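Nuclease NucT (Helicobacter pylori, PDB 6EHI) is a nuclease of the phospholipase D-like (PLD) superfamily, built on a mixed beta-sheet flanked by helices. Local coordinates at residues A[38-50]-A[68-80]. The protein carries 1 engineered substitution. Numbering follows the deposited sequence.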
ATOM      1  N   ILE A  38      -9.296   2.403  -5.221  1.00 13.96           N
ATOM      2  CA  ILE A  38      -8.746   1.054  -5.216  1.00 13.43           C
ATOM      3  C   ILE A  38      -8.218   0.667  -6.539  1.00 13.67           C
ATOM      4  O   ILE A  38      -8.901   0.790  -7.530  1.00 13.73           O
ATOM      5  CB  ILE A  38      -9.827   0.086  -4.706  1.00 13.59           C
ATOM      6  CG1 ILE A  38      -9.282  -1.331  -4.451  1.00 13.59           C
ATOM      7  CG2 ILE A  38     -11.111   0.151  -5.523  1.00 13.35           C
ATOM      8  CD1 ILE A  38      -8.251  -1.391  -3.355  1.00 14.05           C
ATOM      9  N   TYR A  39      -6.992   0.103  -6.553  1.00 13.39           N
ATOM     10  CA  TYR A  39      -6.353  -0.402  -7.746  1.00 14.65           C
ATOM     11  C   TYR A  39      -7.095  -1.609  -8.293  1.00 14.56           C
ATOM     12  O   TYR A  39      -7.613  -1.572  -9.435  1.00 15.42           O
ATOM     13  CB  TYR A  39      -4.838  -0.761  -7.483  1.00 14.85           C
ATOM     14  CG  TYR A  39      -4.216  -1.385  -8.674  1.00 14.44           C
ATOM     15  CD1 TYR A  39      -3.788  -0.588  -9.752  1.00 13.52           C
ATOM     16  CD2 TYR A  39      -4.126  -2.795  -8.793  1.00 14.61           C
ATOM     17  CE1 TYR A  39      -3.262  -1.157 -10.881  1.00 15.11           C
ATOM     18  CE2 TYR A  39      -3.630  -3.361  -9.945  1.00 17.62           C
ATOM     19  CZ  TYR A  39      -3.235  -2.497 -11.002  1.00 16.21           C
ATOM     20  OH  TYR A  39      -2.661  -2.992 -12.169  1.00 20.99           O
ATOM     21  N   SER A  40      -7.166  -2.713  -7.498  1.00 14.77           N
ATOM     22  CA  SER A  40      -7.875  -3.917  -7.912  1.00 15.71           C
ATOM     23  C   SER A  40      -8.861  -4.285  -6.809  1.00 15.79           C
ATOM     24  O   SER A  40      -8.492  -4.290  -5.641  1.00 15.02           O
ATOM     25  CB  SER A  40      -6.894  -5.085  -8.165  1.00 21.05           C
ATOM     26  OG  SER A  40      -7.540  -6.351  -8.160  1.00 21.52           O
ATOM     27  N   PHE A  41     -10.100  -4.617  -7.191  1.00 12.81           N
ATOM     28  CA  PHE A  41     -11.145  -4.869  -6.259  1.00 12.93           C
ATOM     29  C   PHE A  41     -12.024  -5.978  -6.876  1.00 15.81           C
ATOM     30  O   PHE A  41     -12.892  -5.742  -7.702  1.00 17.09           O
ATOM     31  CB  PHE A  41     -11.905  -3.577  -5.978  1.00 13.64           C
ATOM     32  CG  PHE A  41     -13.074  -3.680  -5.071  1.00 13.58           C
ATOM     33  CD1 PHE A  41     -13.406  -4.862  -4.356  1.00 13.83           C
ATOM     34  CD2 PHE A  41     -13.951  -2.621  -4.994  1.00 13.70           C
ATOM     35  CE1 PHE A  41     -14.527  -4.933  -3.548  1.00 15.46           C
ATOM     36  CE2 PHE A  41     -15.112  -2.659  -4.207  1.00 15.23           C
ATOM     37  CZ  PHE A  41     -15.372  -3.805  -3.402  1.00 15.28           C
ATOM     38  N   THR A  42     -11.759  -7.188  -6.431  1.00 15.92           N
ATOM     39  CA  THR A  42     -12.427  -8.382  -6.915  1.00 16.46           C
ATOM     40  C   THR A  42     -13.146  -9.161  -5.798  1.00 20.07           C
ATOM     41  O   THR A  42     -13.916 -10.047  -6.080  1.00 19.66           O
ATOM     42  CB  THR A  42     -11.428  -9.307  -7.636  1.00 17.95           C
ATOM     43  OG1 THR A  42     -10.449  -9.718  -6.672  1.00 17.25           O
ATOM     44  CG2 THR A  42     -10.745  -8.655  -8.874  1.00 17.72           C
ATOM     45  N   HIS A  43     -12.904  -8.816  -4.549  1.00 17.61           N
ATOM     46  CA  HIS A  43     -13.402  -9.509  -3.383  1.00 16.90           C
ATOM     47  C   HIS A  43     -14.883  -9.263  -3.211  1.00 19.67           C
ATOM     48  O   HIS A  43     -15.335  -8.187  -2.705  1.00 18.70           O
ATOM     49  CB  HIS A  43     -12.597  -9.025  -2.163  1.00 17.92           C
ATOM     50  CG  HIS A  43     -12.694  -9.953  -1.011  1.00 20.67           C
ATOM     51  ND1 HIS A  43     -13.885 -10.483  -0.569  1.00 23.88           N
ATOM     52  CD2 HIS A  43     -11.726 -10.536  -0.276  1.00 19.46           C
ATOM     53  CE1 HIS A  43     -13.639 -11.300   0.455  1.00 22.68           C
ATOM     54  NE2 HIS A  43     -12.343 -11.313   0.678  1.00 20.91           N
ATOM     55  N   ARG A  44     -15.670 -10.290  -3.541  1.00 20.67           N
ATOM     56  CA  ARG A  44     -17.137 -10.185  -3.501  1.00 26.32           C
ATOM     57  C   ARG A  44     -17.784  -9.924  -2.141  1.00 22.95           C
ATOM     58  O   ARG A  44     -18.878  -9.343  -2.072  1.00 24.09           O
ATOM     59  CB  ARG A  44     -17.772 -11.433  -4.185  1.00 29.96           C
ATOM     60  CG  ARG A  44     -17.596 -11.363  -5.707  1.00 35.22           C
ATOM     61  CD  ARG A  44     -18.113 -12.574  -6.492  1.00 41.15           C
ATOM     62  NE  ARG A  44     -19.579 -12.578  -6.675  1.00 49.57           N
ATOM     63  CZ  ARG A  44     -20.478 -13.411  -6.092  1.00 59.54           C
ATOM     64  NH1 ARG A  44     -20.156 -14.370  -5.187  1.00 52.36           N
ATOM     65  NH2 ARG A  44     -21.770 -13.256  -6.401  1.00 63.52           N
ATOM     66  N   ASP A  45     -17.161 -10.384  -1.072  1.00 23.31           N
ATOM     67  CA  ASP A  45     -17.702 -10.096   0.244  1.00 24.63           C
ATOM     68  C   ASP A  45     -17.556  -8.631   0.586  1.00 23.30           C
ATOM     69  O   ASP A  45     -18.481  -8.054   1.170  1.00 24.88           O
ATOM     70  CB  ASP A  45     -17.134 -10.972   1.375  1.00 27.06           C
ATOM     71  CG  ASP A  45     -17.439 -12.502   1.184  1.00 30.63           C
ATOM     72  OD1 ASP A  45     -18.437 -12.861   0.524  1.00 38.26           O
ATOM     73  OD2 ASP A  45     -16.653 -13.304   1.693  1.00 36.97           O
ATOM     74  N   ILE A  46     -16.451  -7.993   0.176  1.00 21.89           N
ATOM     75  CA  ILE A  46     -16.336  -6.562   0.453  1.00 17.23           C
ATOM     76  C   ILE A  46     -17.373  -5.777  -0.396  1.00 17.73           C
ATOM     77  O   ILE A  46     -17.870  -4.772   0.076  1.00 16.96           O
ATOM     78  CB  ILE A  46     -14.910  -6.037   0.130  1.00 17.35           C
ATOM     79  CG1 ILE A  46     -13.861  -6.738   1.016  1.00 18.34           C
ATOM     80  CG2 ILE A  46     -14.808  -4.558   0.445  1.00 18.06           C
ATOM     81  CD1 ILE A  46     -12.418  -6.534   0.664  1.00 19.01           C
ATOM     82  N   ALA A  47     -17.578  -6.177  -1.630  1.00 15.99           N
ATOM     83  CA  ALA A  47     -18.589  -5.545  -2.478  1.00 15.56           C
ATOM     84  C   ALA A  47     -19.985  -5.679  -1.823  1.00 16.27           C
ATOM     85  O   ALA A  47     -20.776  -4.751  -1.841  1.00 16.18           O
ATOM     86  CB  ALA A  47     -18.604  -6.104  -3.878  1.00 16.61           C
ATOM     87  N   ARG A  48     -20.277  -6.853  -1.287  1.00 21.07           N
ATOM     88  CA  ARG A  48     -21.610  -7.044  -0.644  1.00 21.26           C
ATOM     89  C   ARG A  48     -21.717  -6.119   0.531  1.00 19.60           C
ATOM     90  O   ARG A  48     -22.754  -5.590   0.765  1.00 22.95           O
ATOM     91  CB  ARG A  48     -21.869  -8.526  -0.310  1.00 24.59           C
ATOM     92  CG  ARG A  48     -22.325  -9.268  -1.533  1.00 30.65           C
ATOM     93  CD  ARG A  48     -22.929 -10.631  -1.199  1.00 33.90           C
ATOM     94  NE  ARG A  48     -21.833 -11.587  -1.033  1.00 39.36           N
ATOM     95  CZ  ARG A  48     -21.244 -12.224  -2.047  1.00 39.54           C
ATOM     96  NH1 ARG A  48     -21.630 -11.985  -3.306  1.00 39.34           N
ATOM     97  NH2 ARG A  48     -20.216 -13.042  -1.805  1.00 44.90           N
ATOM     98  N   ALA A  49     -20.624  -5.854   1.230  1.00 20.10           N
ATOM     99  CA  ALA A  49     -20.620  -4.961   2.373  1.00 19.57           C
ATOM    100  C   ALA A  49     -20.904  -3.529   1.958  1.00 19.16           C
ATOM    101  O   ALA A  49     -21.684  -2.802   2.630  1.00 19.61           O
ATOM    102  CB  ALA A  49     -19.289  -5.043   3.139  1.00 20.56           C
ATOM    103  N   ILE A  50     -20.345  -3.117   0.816  1.00 17.65           N
ATOM    104  CA  ILE A  50     -20.690  -1.841   0.188  1.00 16.61           C
ATOM    105  C   ILE A  50     -22.175  -1.732  -0.185  1.00 18.95           C
ATOM    106  O   ILE A  50     -22.838  -0.761   0.232  1.00 18.63           O
ATOM    107  CB  ILE A  50     -19.775  -1.524  -0.999  1.00 18.12           C
ATOM    108  CG1 ILE A  50     -18.345  -1.278  -0.542  1.00 19.38           C
ATOM    109  CG2 ILE A  50     -20.273  -0.343  -1.759  1.00 18.92           C
ATOM    110  CD1 ILE A  50     -17.331  -1.367  -1.687  1.00 18.21           C
ATOM    111  N   SER A  68      -7.042  -1.602 -15.066  1.00 19.64           N
ATOM    112  CA  SER A  68      -7.367  -2.820 -14.366  1.00 20.46           C
ATOM    113  C   SER A  68      -8.857  -3.098 -14.388  1.00 18.41           C
ATOM    114  O   SER A  68      -9.291  -4.236 -14.126  1.00 21.78           O
ATOM    115  CB  SER A  68      -6.776  -2.749 -12.941  1.00 21.89           C
ATOM    116  OG  SER A  68      -7.116  -3.875 -12.196  1.00 32.12           O
ATOM    117  N   ASN A  69      -9.682  -2.065 -14.663  1.00 16.29           N
ATOM    118  CA  ASN A  69     -11.119  -2.175 -14.341  1.00 16.96           C
ATOM    119  C   ASN A  69     -12.069  -1.838 -15.471  1.00 17.40           C
ATOM    120  O   ASN A  69     -13.289  -2.127 -15.339  1.00 17.99           O
ATOM    121  CB  ASN A  69     -11.461  -1.327 -13.070  1.00 14.97           C
ATOM    122  CG  ASN A  69     -10.829  -1.926 -11.825  1.00 14.90           C
ATOM    123  OD1 ASN A  69     -11.313  -2.949 -11.297  1.00 16.81           O
ATOM    124  ND2 ASN A  69      -9.718  -1.318 -11.369  1.00 15.28           N
ATOM    125  N   HIS A  70     -11.522  -1.230 -16.516  1.00 19.16           N
ATOM    126  CA  HIS A  70     -12.430  -0.667 -17.567  1.00 21.48           C
ATOM    127  C   HIS A  70     -13.111  -1.791 -18.333  1.00 22.79           C
ATOM    128  O   HIS A  70     -14.259  -1.649 -18.799  1.00 24.32           O
ATOM    129  CB  HIS A  70     -11.683   0.299 -18.470  1.00 23.90           C
ATOM    130  CG  HIS A  70     -10.904  -0.334 -19.565  1.00 25.81           C
ATOM    131  ND1 HIS A  70      -9.592  -0.768 -19.401  1.00 30.74           N
ATOM    132  CD2 HIS A  70     -11.210  -0.530 -20.872  1.00 29.36           C
ATOM    133  CE1 HIS A  70      -9.163  -1.290 -20.544  1.00 35.13           C
ATOM    134  NE2 HIS A  70     -10.119  -1.148 -21.450  1.00 31.88           N
ATOM    135  N   ASN A  71     -12.446  -2.927 -18.409  1.00 22.80           N
ATOM    136  CA  ASN A  71     -12.992  -4.117 -19.097  1.00 26.64           C
ATOM    137  C   ASN A  71     -12.551  -5.442 -18.449  1.00 27.67           C
ATOM    138  O   ASN A  71     -11.669  -6.156 -18.940  1.00 27.66           O
ATOM    139  CB  ASN A  71     -12.645  -4.021 -20.611  1.00 28.25           C
ATOM    140  CG  ASN A  71     -13.398  -5.050 -21.446  1.00 32.90           C
ATOM    141  OD1 ASN A  71     -14.642  -5.084 -21.436  1.00 39.57           O
ATOM    142  ND2 ASN A  71     -12.658  -5.908 -22.148  1.00 34.26           N
ATOM    143  N   ASN A  72     -13.083  -5.714 -17.269  1.00 23.19           N
ATOM    144  CA  ASN A  72     -12.584  -6.813 -16.456  1.00 24.77           C
ATOM    145  C   ASN A  72     -13.766  -7.395 -15.759  1.00 24.89           C
ATOM    146  O   ASN A  72     -14.314  -6.767 -14.848  1.00 23.43           O
ATOM    147  CB  ASN A  72     -11.499  -6.312 -15.477  1.00 22.66           C
ATOM    148  CG  ASN A  72     -11.009  -7.379 -14.529  1.00 25.36           C
ATOM    149  OD1 ASN A  72     -11.407  -8.559 -14.588  1.00 22.63           O
ATOM    150  ND2 ASN A  72     -10.114  -6.973 -13.632  1.00 22.54           N
ATOM    151  N   LYS A  73     -14.200  -8.597 -16.199  1.00 25.95           N
ATOM    152  CA  LYS A  73     -15.407  -9.218 -15.640  1.00 27.69           C
ATOM    153  C   LYS A  73     -15.202  -9.660 -14.197  1.00 26.77           C
ATOM    154  O   LYS A  73     -16.170  -9.930 -13.526  1.00 27.60           O
ATOM    155  CB  LYS A  73     -15.803 -10.456 -16.451  1.00 31.52           C
ATOM    156  CG  LYS A  73     -16.259 -10.186 -17.872  1.00 39.93           C
ATOM    157  CD  LYS A  73     -16.815 -11.444 -18.534  1.00 46.74           C
ATOM    158  CE  LYS A  73     -15.742 -12.514 -18.735  1.00 46.33           C
ATOM    159  NZ  LYS A  73     -16.235 -13.610 -19.598  1.00 49.99           N
ATOM    160  N   GLN A  74     -13.949  -9.772 -13.729  1.00 22.82           N
ATOM    161  CA  GLN A  74     -13.714 -10.192 -12.339  1.00 24.79           C
ATOM    162  C   GLN A  74     -13.755  -8.960 -11.449  1.00 21.01           C
ATOM    163  O   GLN A  74     -13.840  -9.124 -10.213  1.00 20.31           O
ATOM    164  CB  GLN A  74     -12.352 -10.861 -12.143  1.00 29.77           C
ATOM    165  CG  GLN A  74     -12.370 -12.379 -12.358  1.00 34.02           C
ATOM    166  CD  GLN A  74     -12.599 -12.693 -13.788  1.00 38.54           C
ATOM    167  OE1 GLN A  74     -11.711 -12.464 -14.614  1.00 41.20           O
ATOM    168  NE2 GLN A  74     -13.796 -13.207 -14.113  1.00 40.86           N
ATOM    169  N   SER A  75     -13.714  -7.775 -12.048  1.00 18.99           N
ATOM    170  CA  SER A  75     -13.838  -6.513 -11.241  1.00 17.67           C
ATOM    171  C   SER A  75     -15.222  -6.338 -10.745  1.00 18.94           C
ATOM    172  O   SER A  75     -16.179  -6.719 -11.398  1.00 23.43           O
ATOM    173  CB  SER A  75     -13.424  -5.300 -12.021  1.00 17.61           C
ATOM    174  OG  SER A  75     -13.743  -4.066 -11.310  1.00 17.00           O
ATOM    175  N   THR A  76     -15.336  -5.788  -9.539  1.00 18.44           N
ATOM    176  CA  THR A  76     -16.622  -5.452  -8.923  1.00 19.48           C
ATOM    177  C   THR A  76     -17.316  -4.211  -9.545  1.00 18.11           C
ATOM    178  O   THR A  76     -18.469  -3.930  -9.195  1.00 17.79           O
ATOM    179  CB  THR A  76     -16.514  -5.215  -7.421  1.00 20.97           C
ATOM    180  OG1 THR A  76     -15.532  -4.190  -7.175  1.00 20.17           O
ATOM    181  CG2 THR A  76     -16.088  -6.449  -6.634  1.00 20.81           C
ATOM    182  N   ILE A  77     -16.622  -3.457 -10.399  1.00 17.69           N
ATOM    183  CA  ILE A  77     -17.186  -2.203 -10.912  1.00 18.71           C
ATOM    184  C   ILE A  77     -18.564  -2.406 -11.562  1.00 20.13           C
ATOM    185  O   ILE A  77     -19.467  -1.653 -11.273  1.00 22.29           O
ATOM    186  CB  ILE A  77     -16.182  -1.381 -11.788  1.00 17.97           C
ATOM    187  CG1 ILE A  77     -16.709   0.012 -12.026  1.00 20.03           C
ATOM    188  CG2 ILE A  77     -15.744  -2.096 -13.077  1.00 16.44           C
ATOM    189  CD1 ILE A  77     -15.658   0.955 -12.548  1.00 21.14           C
ATOM    190  N   GLY A  78     -18.674  -3.453 -12.392  1.00 23.38           N
ATOM    191  CA  GLY A  78     -19.946  -3.775 -13.030  1.00 24.86           C
ATOM    192  C   GLY A  78     -21.046  -4.146 -12.064  1.00 28.44           C
ATOM    193  O   GLY A  78     -22.155  -3.728 -12.219  1.00 36.54           O
ATOM    194  N   TYR A  79     -20.693  -4.862 -11.020  1.00 26.48           N
ATOM    195  CA  TYR A  79     -21.608  -5.339  -9.973  1.00 25.59           C
ATOM    196  C   TYR A  79     -22.106  -4.136  -9.167  1.00 25.86           C
ATOM    197  O   TYR A  79     -23.230  -4.119  -8.765  1.00 26.22           O
ATOM    198  CB  TYR A  79     -20.866  -6.454  -9.164  1.00 30.83           C
ATOM    199  CG  TYR A  79     -21.551  -7.101  -7.967  1.00 37.15           C
ATOM    200  CD1 TYR A  79     -22.685  -7.921  -8.120  1.00 44.70           C
ATOM    201  CD2 TYR A  79     -21.020  -6.961  -6.676  1.00 46.47           C
ATOM    202  CE1 TYR A  79     -23.303  -8.526  -7.021  1.00 46.26           C
ATOM    203  CE2 TYR A  79     -21.628  -7.573  -5.579  1.00 50.20           C
ATOM    204  CZ  TYR A  79     -22.760  -8.352  -5.757  1.00 48.68           C
ATOM    205  OH  TYR A  79     -23.332  -8.942  -4.661  1.00 54.08           O
ATOM    206  N   LEU A  80     -21.290  -3.066  -9.017  1.00 23.82           N
ATOM    207  CA  LEU A  80     -21.660  -1.953  -8.192  1.00 22.92           C
ATOM    208  C   LEU A  80     -22.110  -0.718  -8.947  1.00 24.38           C
ATOM    209  O   LEU A  80     -22.730   0.194  -8.369  1.00 26.32           O
ATOM    210  CB  LEU A  80     -20.465  -1.599  -7.271  1.00 22.57           C
ATOM    211  CG  LEU A  80     -20.088  -2.636  -6.230  1.00 20.31           C
ATOM    212  CD1 LEU A  80     -18.848  -2.169  -5.533  1.00 20.57           C
ATOM    213  CD2 LEU A  80     -21.217  -2.671  -5.215  1.00 22.15           C
TER
HETATM  214  O   HOH W   1      -8.021  -6.751 -10.828  1.00 26.30           O
HETATM  215  O   HOH W   2     -10.457  -5.185  -9.987  1.00 16.78           O
HETATM  216  O   HOH W   3     -14.677 -11.066  -8.768  1.00 37.78           O
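In the PLD-like domain, the loop that leads from strand 33-38 into helix 44-54 is joined to the connection between helices 66-69 and 77-80, chiefly through Phe41 and Thr76. Thr76 N donates to Phe41 O at 3.1 Å, a nearly straight bond (N-H...O 163°). With CG anti to the backbone N (chi1 177°), the Phe41 ring turns one face to the Thr76 side chain: Thr76 CG2 makes a CH-pi contact 4.0 Å from the ring centroid, and Thr76 OG1, hydrogen-bonded to Tyr64 OH, sits over the same face, closer to the ring plane and centre. Nearer strand 33-38, Asn69 ND2 reaches Tyr39 O at 2.9 Å, with that oxygen in its amide plane, while Asn69 OD1 accepts from Ser75 OG and from a water held by Phe41 N. Ser75 OG in turn accepts from Ile77 N, capping the following turn. Along helix 44-54, Ala47 CB meets the edge of the Tyr79 ring, 3.8 Å from CE2, and Leu80 CD1 touches both Phe41 CE2 and Ile50 CD1. Strand 59-65 borders this contact, its Tyr64 touching Leu80 and Ile77; Trp124 meets the Phe41 ring edge-to-face, and helix 16-28 packs against His43 and Ile46.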